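Local structure of kappa-carrageenase (Zobellia galactanivorans, 5OCR) at residues 218-221 and 222-225; 188-191 and 192-196; 255-258 and 259-262; 72-75 and 76-80. The protein probably hydrolyses kappa-carrageenan, a sulfated red-algal galactan, with its glycoside hydrolase family 16 domain, the part of the longer protein modelled here. All coordinates share one frame; numbering follows the deposited sequence.

All four contacts are local and lie at the surface; none belongs to the core. They form two touching pairs. Contact 1, on strand 219-225, meets contact 2, on strand 189-191 and the loop after it: V221 packs on W190 and A222 on N188. Contact 4 ends strand 67-74 and touches contact 3, the loop before helix 262-267, through N78 and N257. Contacts 1 and 4 lie on opposite sides of the chain's centre, their own centres about 39 Å apart. The chemistry follows the place. A strand bulge carries a salt bridge, a strand exit packs aromatic and apolar groups, and the two loops rely on hydrogen bonds made by asparagine side chains and backbone groups, joined by a threonine hydroxyl and a histidine.

Contact 1: 218-221 and 222-225; sequences GVEV and ARKP
E220 reaches along its own strand to R223, past V221 and A222. The E220 side chain is extended, with CG anti to the backbone N (chi1 172°), and its CG passes over the backbone of A222, 3.9 Å from the A222 N. The carboxylate then meets the guanidinium side-on. R223 NE is 2.8 Å from E220 OE2, and R223 NH2 is 3.0 Å from E220 OE1. Each nitrogen serves a different oxygen, so the two bonds together fix the rotation of both flat groups. Both oxygens are met on their syn sides. They lie almost in the guanidinium plane, while the carboxylate plane is turned 26° from it. R223 NH1 has a second acid, E211, on the neighbouring strand.

V221 and A222 turn to the opposite face from this salt bridge. Their apolar contact is loose, with V221 CG2 4.5 Å from A222 CB. Both residues stand across from W214 and both bond to its backbone. The A222 side chain also touches W214, and V221 reaches L162. Two residues thus fill one place in the strand. This brings E220 and R223, three apart in sequence, onto the same face. The arrangement is a classic beta bulge in strand 219-225 of the hairpin with strand 211-216, part of the GH16 beta-jellyroll.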
ATOM      1  N   GLY A 218      -5.750   8.646 -14.558  1.00 19.53           N
ATOM      2  CA  GLY A 218      -5.433  10.012 -15.030  1.00 20.01           C
ATOM      3  C   GLY A 218      -6.536  10.984 -14.645  1.00 21.09           C
ATOM      4  O   GLY A 218      -6.658  12.046 -15.265  1.00 21.49           O
ATOM      5  N   VAL A 219      -7.358  10.626 -13.678  1.00 20.62           N
ATOM      6  CA  VAL A 219      -8.440  11.530 -13.207  1.00 20.24           C
ATOM      7  C   VAL A 219      -8.096  11.906 -11.787  1.00 20.31           C
ATOM      8  O   VAL A 219      -7.870  11.017 -10.970  1.00 21.43           O
ATOM      9  CB  VAL A 219      -9.807  10.913 -13.299  1.00 21.06           C
ATOM     10  CG1 VAL A 219     -10.846  11.867 -12.734  1.00 21.68           C
ATOM     11  CG2 VAL A 219     -10.103  10.476 -14.733  1.00 21.23           C
ATOM     12  N   GLU A 220      -8.041  13.187 -11.440  1.00 20.48           N
ATOM     13  CA  GLU A 220      -7.900  13.528  -9.996  1.00 20.52           C
ATOM     14  C   GLU A 220      -9.105  13.047  -9.172  1.00 20.03           C
ATOM     15  O   GLU A 220     -10.283  13.398  -9.502  1.00 22.40           O
ATOM     16  CB  GLU A 220      -7.741  15.052  -9.799  1.00 22.26           C
ATOM     17  CG  GLU A 220      -7.793  15.433  -8.319  1.00 23.00           C
ATOM     18  CD  GLU A 220      -7.474  16.943  -8.085  1.00 24.46           C
ATOM     19  OE1 GLU A 220      -6.948  17.622  -8.972  1.00 26.71           O
ATOM     20  OE2 GLU A 220      -7.768  17.464  -7.001  1.00 27.71           O
ATOM     21  N   VAL A 221      -8.876  12.274  -8.134  1.00 18.72           N
ATOM     22  CA  VAL A 221      -9.968  11.770  -7.311  1.00 18.88           C
ATOM     23  C   VAL A 221      -9.907  12.306  -5.870  1.00 19.55           C
ATOM     24  O   VAL A 221     -10.894  12.200  -5.143  1.00 20.44           O
ATOM     25  CB  VAL A 221     -10.034  10.225  -7.266  1.00 18.61           C
ATOM     26  CG1 VAL A 221     -10.245   9.644  -8.656  1.00 18.22           C
ATOM     27  CG2 VAL A 221      -8.754   9.620  -6.648  1.00 18.74           C
ATOM     28  N   ALA A 222      -8.805  12.933  -5.447  1.00 19.38           N
ATOM     29  CA  ALA A 222      -8.759  13.429  -4.090  1.00 19.65           C
ATOM     30  C   ALA A 222      -7.620  14.380  -3.943  1.00 19.27           C
ATOM     31  O   ALA A 222      -6.670  14.319  -4.730  1.00 19.51           O
ATOM     32  CB  ALA A 222      -8.504  12.319  -3.064  1.00 20.29           C
ATOM     33  N   ARG A 223      -7.719  15.251  -2.936  1.00 20.31           N
ATOM     34  CA  ARG A 223      -6.590  16.145  -2.660  1.00 20.42           C
ATOM     35  C   ARG A 223      -6.674  16.547  -1.219  1.00 21.02           C
ATOM     36  O   ARG A 223      -7.805  16.763  -0.703  1.00 21.47           O
ATOM     37  CB  ARG A 223      -6.710  17.351  -3.614  1.00 24.44           C
ATOM     38  CG  ARG A 223      -5.817  18.529  -3.362  1.00 28.96           C
ATOM     39  CD  ARG A 223      -6.318  19.689  -4.266  1.00 28.53           C
ATOM     40  NE  ARG A 223      -6.193  19.442  -5.703  1.00 28.27           N
ATOM     41  CZ  ARG A 223      -5.471  20.178  -6.552  1.00 30.23           C
ATOM     42  NH1 ARG A 223      -4.730  21.183  -6.080  1.00 30.18           N
ATOM     43  NH2 ARG A 223      -5.443  19.898  -7.848  1.00 28.80           N
ATOM     44  N   LYS A 224      -5.515  16.639  -0.552  1.00 20.39           N
ATOM     45  CA  LYS A 224      -5.491  17.043   0.864  1.00 22.18           C
ATOM     46  C   LYS A 224      -4.316  17.944   1.133  1.00 21.93           C
ATOM     47  O   LYS A 224      -3.262  17.836   0.494  1.00 20.90           O
ATOM     48  CB  LYS A 224      -5.344  15.880   1.858  1.00 20.77           C
ATOM     49  CG  LYS A 224      -6.388  14.762   1.782  1.00 21.97           C
ATOM     50  CD  LYS A 224      -7.708  15.245   2.313  1.00 22.67           C
ATOM     51  CE  LYS A 224      -8.402  14.019   2.867  1.00 24.96           C
ATOM     52  NZ  LYS A 224      -9.876  14.296   2.779  1.00 26.26           N
ATOM     53  N   PRO A 225      -4.475  18.850   2.107  1.00 22.35           N
ATOM     54  CA  PRO A 225      -3.254  19.647   2.446  1.00 21.73           C
ATOM     55  C   PRO A 225      -2.170  18.782   3.030  1.00 21.87           C
ATOM     56  O   PRO A 225      -2.480  17.855   3.771  1.00 22.02           O
ATOM     57  CB  PRO A 225      -3.738  20.549   3.621  1.00 23.00           C
ATOM     58  CG  PRO A 225      -5.233  20.657   3.361  1.00 24.29           C
ATOM     59  CD  PRO A 225      -5.678  19.280   2.854  1.00 22.93           C
TER

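Contact 2: 188-191 and 192-196; sequences NKWR and APWDP. Unlike the reference sequence in segment 192-196: W194 (reference Met). Residue 193 of segment 192-196 comes from a tag, linker or insertion.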
ATOM      1  N   ASN A 188      -9.633   9.412   2.277  1.00 19.22           N
ATOM      2  CA  ASN A 188     -10.217   9.522   0.967  1.00 19.80           C
ATOM      3  C   ASN A 188     -10.822   8.195   0.543  1.00 19.28           C
ATOM      4  O   ASN A 188     -10.200   7.156   0.660  1.00 19.43           O
ATOM      5  CB  ASN A 188      -9.109   9.858  -0.058  1.00 20.56           C
ATOM      6  CG  ASN A 188      -8.566  11.227   0.126  1.00 21.38           C
ATOM      7  OD1 ASN A 188      -9.295  12.220   0.186  1.00 20.50           O
ATOM      8  ND2 ASN A 188      -7.259  11.300   0.278  1.00 19.92           N
ATOM      9  N   LYS A 189     -12.022   8.235  -0.029  1.00 19.36           N
ATOM     10  CA  LYS A 189     -12.672   7.035  -0.577  1.00 19.85           C
ATOM     11  C   LYS A 189     -13.049   7.406  -2.017  1.00 20.96           C
ATOM     12  O   LYS A 189     -13.383   8.597  -2.322  1.00 20.94           O
ATOM     13  CB  LYS A 189     -13.931   6.734   0.257  1.00 21.99           C
ATOM     14  CG  LYS A 189     -13.542   6.081   1.590  1.00 22.74           C
ATOM     15  CD  LYS A 189     -14.769   5.594   2.365  1.00 26.40           C
ATOM     16  CE  LYS A 189     -14.374   4.806   3.616  1.00 24.07           C
ATOM     17  NZ  LYS A 189     -13.881   3.422   3.260  1.00 24.77           N
ATOM     18  N   TRP A 190     -12.923   6.445  -2.931  1.00 20.16           N
ATOM     19  CA  TRP A 190     -13.429   6.657  -4.294  1.00 20.10           C
ATOM     20  C   TRP A 190     -14.028   5.395  -4.786  1.00 19.19           C
ATOM     21  O   TRP A 190     -13.487   4.327  -4.547  1.00 19.39           O
ATOM     22  CB  TRP A 190     -12.294   7.108  -5.220  1.00 21.10           C
ATOM     23  CG  TRP A 190     -12.732   7.437  -6.619  1.00 21.60           C
ATOM     24  CD1 TRP A 190     -13.389   8.565  -7.095  1.00 22.30           C
ATOM     25  CD2 TRP A 190     -12.526   6.609  -7.789  1.00 21.62           C
ATOM     26  NE1 TRP A 190     -13.578   8.467  -8.476  1.00 24.07           N
ATOM     27  CE2 TRP A 190     -13.108   7.338  -8.940  1.00 23.11           C
ATOM     28  CE3 TRP A 190     -11.866   5.384  -8.013  1.00 21.62           C
ATOM     29  CZ2 TRP A 190     -13.062   6.824 -10.237  1.00 23.83           C
ATOM     30  CZ3 TRP A 190     -11.818   4.904  -9.327  1.00 22.31           C
ATOM     31  CH2 TRP A 190     -12.381   5.625 -10.401  1.00 22.24           C
ATOM     32  N   ARG A 191     -15.200   5.482  -5.456  1.00 18.69           N
ATOM     33  CA  ARG A 191     -15.845   4.356  -6.089  1.00 18.95           C
ATOM     34  C   ARG A 191     -15.625   4.277  -7.591  1.00 19.25           C
ATOM     35  O   ARG A 191     -15.943   5.264  -8.363  1.00 19.46           O
ATOM     36  CB  ARG A 191     -17.368   4.332  -5.724  1.00 19.39           C
ATOM     37  CG  ARG A 191     -17.964   3.034  -6.226  1.00 19.80           C
ATOM     38  CD  ARG A 191     -19.517   3.098  -5.840  1.00 20.31           C
ATOM     39  NE  ARG A 191     -20.139   1.810  -6.204  1.00 21.34           N
ATOM     40  CZ  ARG A 191     -20.061   0.686  -5.464  1.00 22.42           C
ATOM     41  NH1 ARG A 191     -19.352   0.715  -4.308  1.00 22.21           N
ATOM     42  NH2 ARG A 191     -20.624  -0.478  -5.880  1.00 22.23           N
ATOM     43  N   ALA A 192     -15.063   3.137  -8.068  1.00 19.33           N
ATOM     44  CA  ALA A 192     -14.683   3.002  -9.492  1.00 19.31           C
ATOM     45  C   ALA A 192     -15.916   2.527 -10.280  1.00 21.01           C
ATOM     46  O   ALA A 192     -16.807   1.866  -9.681  1.00 20.58           O
ATOM     47  CB  ALA A 192     -13.553   1.946  -9.585  1.00 20.30           C
ATOM     48  N   PRO A 193     -15.935   2.822 -11.583  1.00 22.13           N
ATOM     49  CA  PRO A 193     -17.032   2.259 -12.410  1.00 22.08           C
ATOM     50  C   PRO A 193     -16.672   0.853 -12.927  1.00 24.24           C
ATOM     51  O   PRO A 193     -17.448   0.240 -13.708  1.00 25.88           O
ATOM     52  CB  PRO A 193     -17.155   3.309 -13.533  1.00 22.57           C
ATOM     53  CG  PRO A 193     -15.706   3.742 -13.749  1.00 23.36           C
ATOM     54  CD  PRO A 193     -15.162   3.845 -12.322  1.00 22.10           C
ATOM     55  N   TRP A 194     -15.531   0.285 -12.523  1.00 21.86           N
ATOM     56  CA  TRP A 194     -15.054  -1.053 -12.967  1.00 21.62           C
ATOM     57  C   TRP A 194     -14.511  -1.772 -11.753  1.00 21.26           C
ATOM     58  O   TRP A 194     -14.260  -1.145 -10.720  1.00 20.61           O
ATOM     59  CB  TRP A 194     -13.904  -0.886 -14.024  1.00 20.98           C
ATOM     60  CG  TRP A 194     -13.129   0.407 -13.868  1.00 20.70           C
ATOM     61  CD1 TRP A 194     -13.165   1.568 -14.649  1.00 21.57           C
ATOM     62  CD2 TRP A 194     -12.078   0.664 -12.862  1.00 20.19           C
ATOM     63  NE1 TRP A 194     -12.278   2.508 -14.190  1.00 21.33           N
ATOM     64  CE2 TRP A 194     -11.595   2.018 -13.104  1.00 21.16           C
ATOM     65  CE3 TRP A 194     -11.520  -0.080 -11.845  1.00 20.38           C
ATOM     66  CZ2 TRP A 194     -10.568   2.581 -12.317  1.00 20.61           C
ATOM     67  CZ3 TRP A 194     -10.544   0.507 -11.027  1.00 19.09           C
ATOM     68  CH2 TRP A 194     -10.061   1.788 -11.282  1.00 20.00           C
ATOM     69  N   ASP A 195     -14.404  -3.105 -11.852  1.00 22.37           N
ATOM     70  CA  ASP A 195     -13.953  -3.911 -10.738  1.00 20.96           C
ATOM     71  C   ASP A 195     -12.404  -3.868 -10.768  1.00 21.04           C
ATOM     72  O   ASP A 195     -11.812  -4.398 -11.690  1.00 21.48           O
ATOM     73  CB  ASP A 195     -14.473  -5.350 -11.040  1.00 22.70           C
ATOM     74  CG  ASP A 195     -13.993  -6.359 -10.023  1.00 24.49           C
ATOM     75  OD1 ASP A 195     -12.992  -6.104  -9.277  1.00 23.28           O
ATOM     76  OD2 ASP A 195     -14.573  -7.477  -9.997  1.00 25.98           O
ATOM     77  N   PRO A 196     -11.736  -3.265  -9.741  1.00 20.21           N
ATOM     78  CA  PRO A 196     -10.262  -3.136  -9.696  1.00 20.02           C
ATOM     79  C   PRO A 196      -9.538  -4.467  -9.665  1.00 20.18           C
ATOM     80  O   PRO A 196      -8.324  -4.494  -9.959  1.00 21.01           O
ATOM     81  CB  PRO A 196      -9.957  -2.328  -8.371  1.00 19.73           C
ATOM     82  CG  PRO A 196     -11.328  -1.685  -8.076  1.00 20.53           C
ATOM     83  CD  PRO A 196     -12.375  -2.741  -8.499  1.00 20.78           C
TER
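W190 has its CG anti to the backbone N (chi1 -176°), and this swings the indole forward along the chain to A192. W194, which differs from the reference sequence, comes back the other way with an unusual chi1 of 27°, well off a staggered position. Its six-membered ring thereby approaches that of W190.

A192 sits beside the junction of the two rings, in the angle between them. Its CA sits over one face of the W190 six-membered ring, 3.8 Å from the ring centroid, a CH-pi contact. A192 CB also touches the ring, 3.4 Å from W190 CZ3. The same methyl stands over the rim of one W194 face, 3.5 Å above that plane. P193, which comes from an insertion, adds its CD beside W190 CH2 at 3.8 Å and also leans on the W194 face. The two indoles meet obliquely. W194 CZ2 comes to the edge of the W190 ring, 4.0 Å from W190 CZ3, and the six-membered ring planes are 59° apart.

R191 extends away from this cluster and forms salt bridges with D159 and D156. W190 packs on M160 and L162 of strand 159-170, V216 of strand 211-216 and V221 of strand 219-225. W194 stacks on H201. The cluster thus stands where strand 189-191 leaves its antiparallel partner, strand 159-170, and turns toward strand 200-207.

Contact 3: 255-258 and 259-262; sequences AINP and ETDA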
ATOM      1  N   ALA A 255      -3.990 -11.757  13.536  1.00 29.28           N
ATOM      2  CA  ALA A 255      -4.249 -12.985  12.749  1.00 30.96           C
ATOM      3  C   ALA A 255      -5.411 -13.878  13.257  1.00 33.12           C
ATOM      4  O   ALA A 255      -5.583 -14.025  14.459  1.00 32.65           O
ATOM      5  CB  ALA A 255      -2.984 -13.803  12.592  1.00 27.22           C
ATOM      6  N   ILE A 256      -6.219 -14.430  12.347  1.00 31.02           N
ATOM      7  CA  ILE A 256      -7.266 -15.474  12.685  1.00 32.22           C
ATOM      8  C   ILE A 256      -6.744 -16.800  12.153  1.00 33.03           C
ATOM      9  O   ILE A 256      -6.250 -16.882  11.032  1.00 30.40           O
ATOM     10  CB  ILE A 256      -8.625 -15.080  12.029  1.00 34.45           C
ATOM     11  CG1 ILE A 256      -9.018 -13.656  12.503  1.00 37.76           C
ATOM     12  CG2 ILE A 256      -9.693 -16.161  12.182  1.00 37.41           C
ATOM     13  CD1 ILE A 256     -10.456 -13.285  12.271  1.00 43.62           C
ATOM     14  N   ASN A 257      -6.792 -17.861  12.950  1.00 29.77           N
ATOM     15  CA  ASN A 257      -6.489 -19.163  12.451  1.00 30.47           C
ATOM     16  C   ASN A 257      -7.576 -19.610  11.457  1.00 30.18           C
ATOM     17  O   ASN A 257      -8.754 -19.765  11.855  1.00 30.43           O
ATOM     18  CB  ASN A 257      -6.402 -20.137  13.641  1.00 29.32           C
ATOM     19  CG  ASN A 257      -6.068 -21.545  13.239  1.00 27.89           C
ATOM     20  OD1 ASN A 257      -6.164 -21.962  12.083  1.00 27.17           O
ATOM     21  ND2 ASN A 257      -5.683 -22.343  14.263  1.00 28.89           N
ATOM     22  N   PRO A 258      -7.188 -19.759  10.159  1.00 31.44           N
ATOM     23  CA  PRO A 258      -8.195 -20.084   9.217  1.00 32.31           C
ATOM     24  C   PRO A 258      -8.869 -21.401   9.431  1.00 34.81           C
ATOM     25  O   PRO A 258      -9.967 -21.525   8.933  1.00 40.17           O
ATOM     26  CB  PRO A 258      -7.512 -19.835   7.847  1.00 31.80           C
ATOM     27  CG  PRO A 258      -6.076 -20.174   8.102  1.00 32.30           C
ATOM     28  CD  PRO A 258      -5.841 -19.752   9.541  1.00 30.89           C
ATOM     29  N   GLU A 259      -8.349 -22.323  10.299  1.00 36.48           N
ATOM     30  CA  GLU A 259      -9.107 -23.539  10.735  1.00 40.07           C
ATOM     31  C   GLU A 259     -10.052 -23.395  11.966  1.00 37.44           C
ATOM     32  O   GLU A 259     -10.707 -24.350  12.420  1.00 36.05           O
ATOM     33  CB  GLU A 259      -8.185 -24.747  10.936  1.00 46.33           C
ATOM     34  CG  GLU A 259      -6.968 -24.820  10.012  1.00 57.59           C
ATOM     35  CD  GLU A 259      -7.257 -25.034   8.525  1.00 62.56           C
ATOM     36  OE1 GLU A 259      -8.379 -25.466   8.187  1.00 66.19           O
ATOM     37  OE2 GLU A 259      -6.341 -24.801   7.675  1.00 59.83           O
ATOM     38  N   THR A 260     -10.122 -22.199  12.513  1.00 34.36           N
ATOM     39  CA  THR A 260     -11.036 -21.911  13.615  1.00 33.46           C
ATOM     40  C   THR A 260     -12.189 -21.018  13.245  1.00 32.96           C
ATOM     41  O   THR A 260     -12.955 -20.662  14.142  1.00 34.23           O
ATOM     42  CB  THR A 260     -10.337 -21.124  14.748  1.00 33.52           C
ATOM     43  OG1 THR A 260      -9.911 -19.785  14.258  1.00 32.27           O
ATOM     44  CG2 THR A 260      -9.226 -21.955  15.281  1.00 33.46           C
ATOM     45  N   ASP A 261     -12.290 -20.604  11.986  1.00 30.87           N
ATOM     46  CA  ASP A 261     -13.341 -19.645  11.587  1.00 31.21           C
ATOM     47  C   ASP A 261     -13.954 -20.058  10.259  1.00 33.52           C
ATOM     48  O   ASP A 261     -13.211 -20.273   9.297  1.00 32.54           O
ATOM     49  CB  ASP A 261     -12.731 -18.226  11.572  1.00 34.61           C
ATOM     50  CG  ASP A 261     -13.620 -17.209  10.913  1.00 39.83           C
ATOM     51  OD1 ASP A 261     -14.396 -16.572  11.656  1.00 52.40           O
ATOM     52  OD2 ASP A 261     -13.607 -17.047   9.680  1.00 42.52           O
ATOM     53  N   ALA A 262     -15.302 -20.156  10.147  1.00 30.80           N
ATOM     54  CA  ALA A 262     -15.903 -20.724   8.917  1.00 30.63           C
ATOM     55  C   ALA A 262     -15.593 -19.854   7.726  1.00 32.15           C
ATOM     56  O   ALA A 262     -15.343 -20.368   6.641  1.00 35.43           O
ATOM     57  CB  ALA A 262     -17.412 -20.828   9.022  1.00 34.14           C
TER
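N257 holds the following turn with two oxygens, one from its backbone and one from its side chain. The backbone oxygen has two donors, both from T260. T260 N is 2.9 Å from N257 O, and this bond closes a type I beta turn with P258 and E259 at its corners. The hydroxyl makes the shorter bond, with T260 OG1 2.7 Å from N257 O. The two donors approach differently: the hydroxyl lies in the carbonyl plane on a lone pair, while the amide sits above that plane. T260 places OG1 between its backbone N and carbonyl carbon (chi1 64°), turned back toward N257.

The side-chain oxygen has two donors as well. E259 N is 2.8 Å from N257 OD1, with an N-H...O angle of 153°. This is an Asx turn. N78 gives OD1 its second bond through ND2, from the neighbouring loop. P258 brings no amide hydrogen to the turn.

Apolar contact is slight. The methyl T260 CG2 packs 3.7 Å from N257 CB, the two side chains crossing at about a right angle. I256 CG2 is 3.7 Å from D261 CB. The D261 carboxylate points onward: OD2 bonds to A264 N and so caps the start of helix 262-267, with D261 as N-cap. With so little apolar contact, the shape of this surface loop rests chiefly on the two oxygens of N257. Each takes two donors, and together they set the turn that leads into the capped helix.

Contact 4: 72-75 and 76-80; sequences MRHN and ANNTP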
ATOM      1  N   MET A  72      -0.207 -13.914  -1.942  1.00 20.74           N
ATOM      2  CA  MET A  72      -0.518 -14.312  -0.540  1.00 20.31           C
ATOM      3  C   MET A  72      -0.632 -15.833  -0.487  1.00 20.51           C
ATOM      4  O   MET A  72      -1.412 -16.403  -1.234  1.00 20.80           O
ATOM      5  CB  MET A  72      -1.863 -13.678  -0.143  1.00 20.65           C
ATOM      6  CG  MET A  72      -2.260 -13.984   1.325  1.00 21.18           C
ATOM      7  SD  MET A  72      -1.188 -13.152   2.483  1.00 21.22           S
ATOM      8  CE  MET A  72      -1.589 -11.391   2.115  1.00 21.39           C
ATOM      9  N   ARG A  73       0.161 -16.501   0.371  1.00 20.86           N
ATOM     10  CA  ARG A  73       0.164 -17.983   0.424  1.00 21.37           C
ATOM     11  C   ARG A  73      -0.162 -18.429   1.837  1.00 21.36           C
ATOM     12  O   ARG A  73       0.159 -17.735   2.828  1.00 21.18           O
ATOM     13  CB  ARG A  73       1.573 -18.528   0.132  1.00 22.81           C
ATOM     14  CG  ARG A  73       1.899 -18.329  -1.350  1.00 25.94           C
ATOM     15  CD  ARG A  73       3.152 -19.097  -1.698  1.00 28.50           C
ATOM     16  NE  ARG A  73       3.669 -18.591  -2.982  1.00 28.33           N
ATOM     17  CZ  ARG A  73       3.179 -18.892  -4.177  1.00 29.20           C
ATOM     18  NH1 ARG A  73       2.134 -19.736  -4.287  1.00 29.15           N
ATOM     19  NH2 ARG A  73       3.733 -18.365  -5.277  1.00 30.10           N
ATOM     20  N   HIS A  74      -0.793 -19.588   1.954  1.00 21.47           N
ATOM     21  CA  HIS A  74      -1.124 -20.119   3.287  1.00 23.13           C
ATOM     22  C   HIS A  74       0.045 -20.965   3.730  1.00 23.91           C
ATOM     23  O   HIS A  74       0.535 -21.820   2.968  1.00 25.62           O
ATOM     24  CB  HIS A  74      -2.384 -21.015   3.156  1.00 23.09           C
ATOM     25  CG  HIS A  74      -2.832 -21.645   4.438  1.00 24.15           C
ATOM     26  ND1 HIS A  74      -3.488 -22.838   4.442  1.00 24.96           N
ATOM     27  CD2 HIS A  74      -2.847 -21.179   5.735  1.00 23.92           C
ATOM     28  CE1 HIS A  74      -3.811 -23.146   5.741  1.00 25.23           C
ATOM     29  NE2 HIS A  74      -3.427 -22.159   6.513  1.00 25.33           N
ATOM     30  N   ASN A  75       0.477 -20.787   4.976  1.00 23.74           N
ATOM     31  CA  ASN A  75       1.586 -21.634   5.484  1.00 25.50           C
ATOM     32  C   ASN A  75       1.266 -23.144   5.371  1.00 26.99           C
ATOM     33  O   ASN A  75       0.180 -23.586   5.747  1.00 26.78           O
ATOM     34  CB  ASN A  75       1.944 -21.320   6.923  1.00 24.55           C
ATOM     35  CG  ASN A  75       2.393 -19.876   7.113  1.00 24.47           C
ATOM     36  OD1 ASN A  75       2.578 -19.129   6.147  1.00 22.82           O
ATOM     37  ND2 ASN A  75       2.594 -19.493   8.355  1.00 23.68           N
ATOM     38  N   ALA A  76       2.214 -23.893   4.819  1.00 28.55           N
ATOM     39  CA  ALA A  76       2.143 -25.369   4.773  1.00 30.95           C
ATOM     40  C   ALA A  76       1.634 -25.905   6.115  1.00 30.15           C
ATOM     41  O   ALA A  76       2.108 -25.486   7.207  1.00 28.03           O
ATOM     42  CB  ALA A  76       3.510 -25.987   4.454  1.00 32.82           C
ATOM     43  N   ASN A  77       0.612 -26.777   6.045  1.00 31.34           N
ATOM     44  CA  ASN A  77       0.090 -27.502   7.253  1.00 31.14           C
ATOM     45  C   ASN A  77      -0.690 -26.564   8.240  1.00 30.68           C
ATOM     46  O   ASN A  77      -1.066 -26.959   9.359  1.00 29.57           O
ATOM     47  CB  ASN A  77       1.248 -28.218   7.992  1.00 32.73           C
ATOM     48  CG  ASN A  77       2.100 -29.087   7.068  1.00 34.17           C
ATOM     49  OD1 ASN A  77       1.604 -29.705   6.145  1.00 38.36           O
ATOM     50  ND2 ASN A  77       3.347 -29.167   7.336  1.00 35.53           N
ATOM     51  N   ASN A  78      -0.886 -25.308   7.845  1.00 28.72           N
ATOM     52  CA  ASN A  78      -1.540 -24.341   8.708  1.00 28.45           C
ATOM     53  C   ASN A  78      -0.700 -24.081   9.985  1.00 27.67           C
ATOM     54  O   ASN A  78      -1.210 -23.676  11.005  1.00 27.71           O
ATOM     55  CB  ASN A  78      -3.003 -24.701   9.065  1.00 28.10           C
ATOM     56  CG  ASN A  78      -3.748 -23.548   9.734  1.00 30.35           C
ATOM     57  OD1 ASN A  78      -3.695 -22.400   9.265  1.00 28.83           O
ATOM     58  ND2 ASN A  78      -4.380 -23.819  10.860  1.00 29.25           N
ATOM     59  N   THR A  79       0.596 -24.245   9.841  1.00 27.57           N
ATOM     60  CA  THR A  79       1.506 -24.128  10.985  1.00 28.18           C
ATOM     61  C   THR A  79       1.892 -22.675  11.179  1.00 27.58           C
ATOM     62  O   THR A  79       2.460 -22.072  10.240  1.00 27.45           O
ATOM     63  CB  THR A  79       2.772 -24.868  10.641  1.00 30.80           C
ATOM     64  OG1 THR A  79       2.413 -26.243  10.544  1.00 30.45           O
ATOM     65  CG2 THR A  79       3.757 -24.719  11.734  1.00 28.87           C
ATOM     66  N   PRO A  80       1.547 -22.112  12.366  1.00 28.14           N
ATOM     67  CA  PRO A  80       1.910 -20.711  12.644  1.00 28.24           C
ATOM     68  C   PRO A  80       3.426 -20.461  12.636  1.00 29.41           C
ATOM     69  O   PRO A  80       4.215 -21.340  13.088  1.00 28.00           O
ATOM     70  CB  PRO A  80       1.372 -20.455  14.066  1.00 30.88           C
ATOM     71  CG  PRO A  80       1.061 -21.788  14.665  1.00 30.51           C
ATOM     72  CD  PRO A  80       0.854 -22.764  13.504  1.00 28.96           C
TER
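H74 and N78 make the side-chain bond of this contact. H74 NE2 is the donor, 2.8 Å from N78 OD1. The bond is nearly straight, at 169°. The acceptor lies at the ring edge, close to the imidazole plane. The N78 amide is turned 45° from that ring, and the donor is tilted from the carbonyl plane. The bond requires a hydrogen on NE2.

One bond from side chain to backbone crosses the contact. N75 ND2 reaches T79 O at 3.2 Å, with the acceptor close to the amide plane. N75 carries CG beside its backbone N (chi1 -60°), on the side where the chain returns. A weak bond of the same kind, from T79 OG1 to A76 O, lies within the loop.

Backbone bonds shape the rest. N78 N is 2.9 Å from N75 O and closes a type II turn over A76 and N77. A second turn follows at once, with T79 N 3.3 Å from A76 O.

The loop connects the antiparallel strands 67-74 and 86-97. N75 pairs through its backbone with Y85, and the H74 ring meets F86. P258 and E259 cover N78 from the loop before helix 262-267.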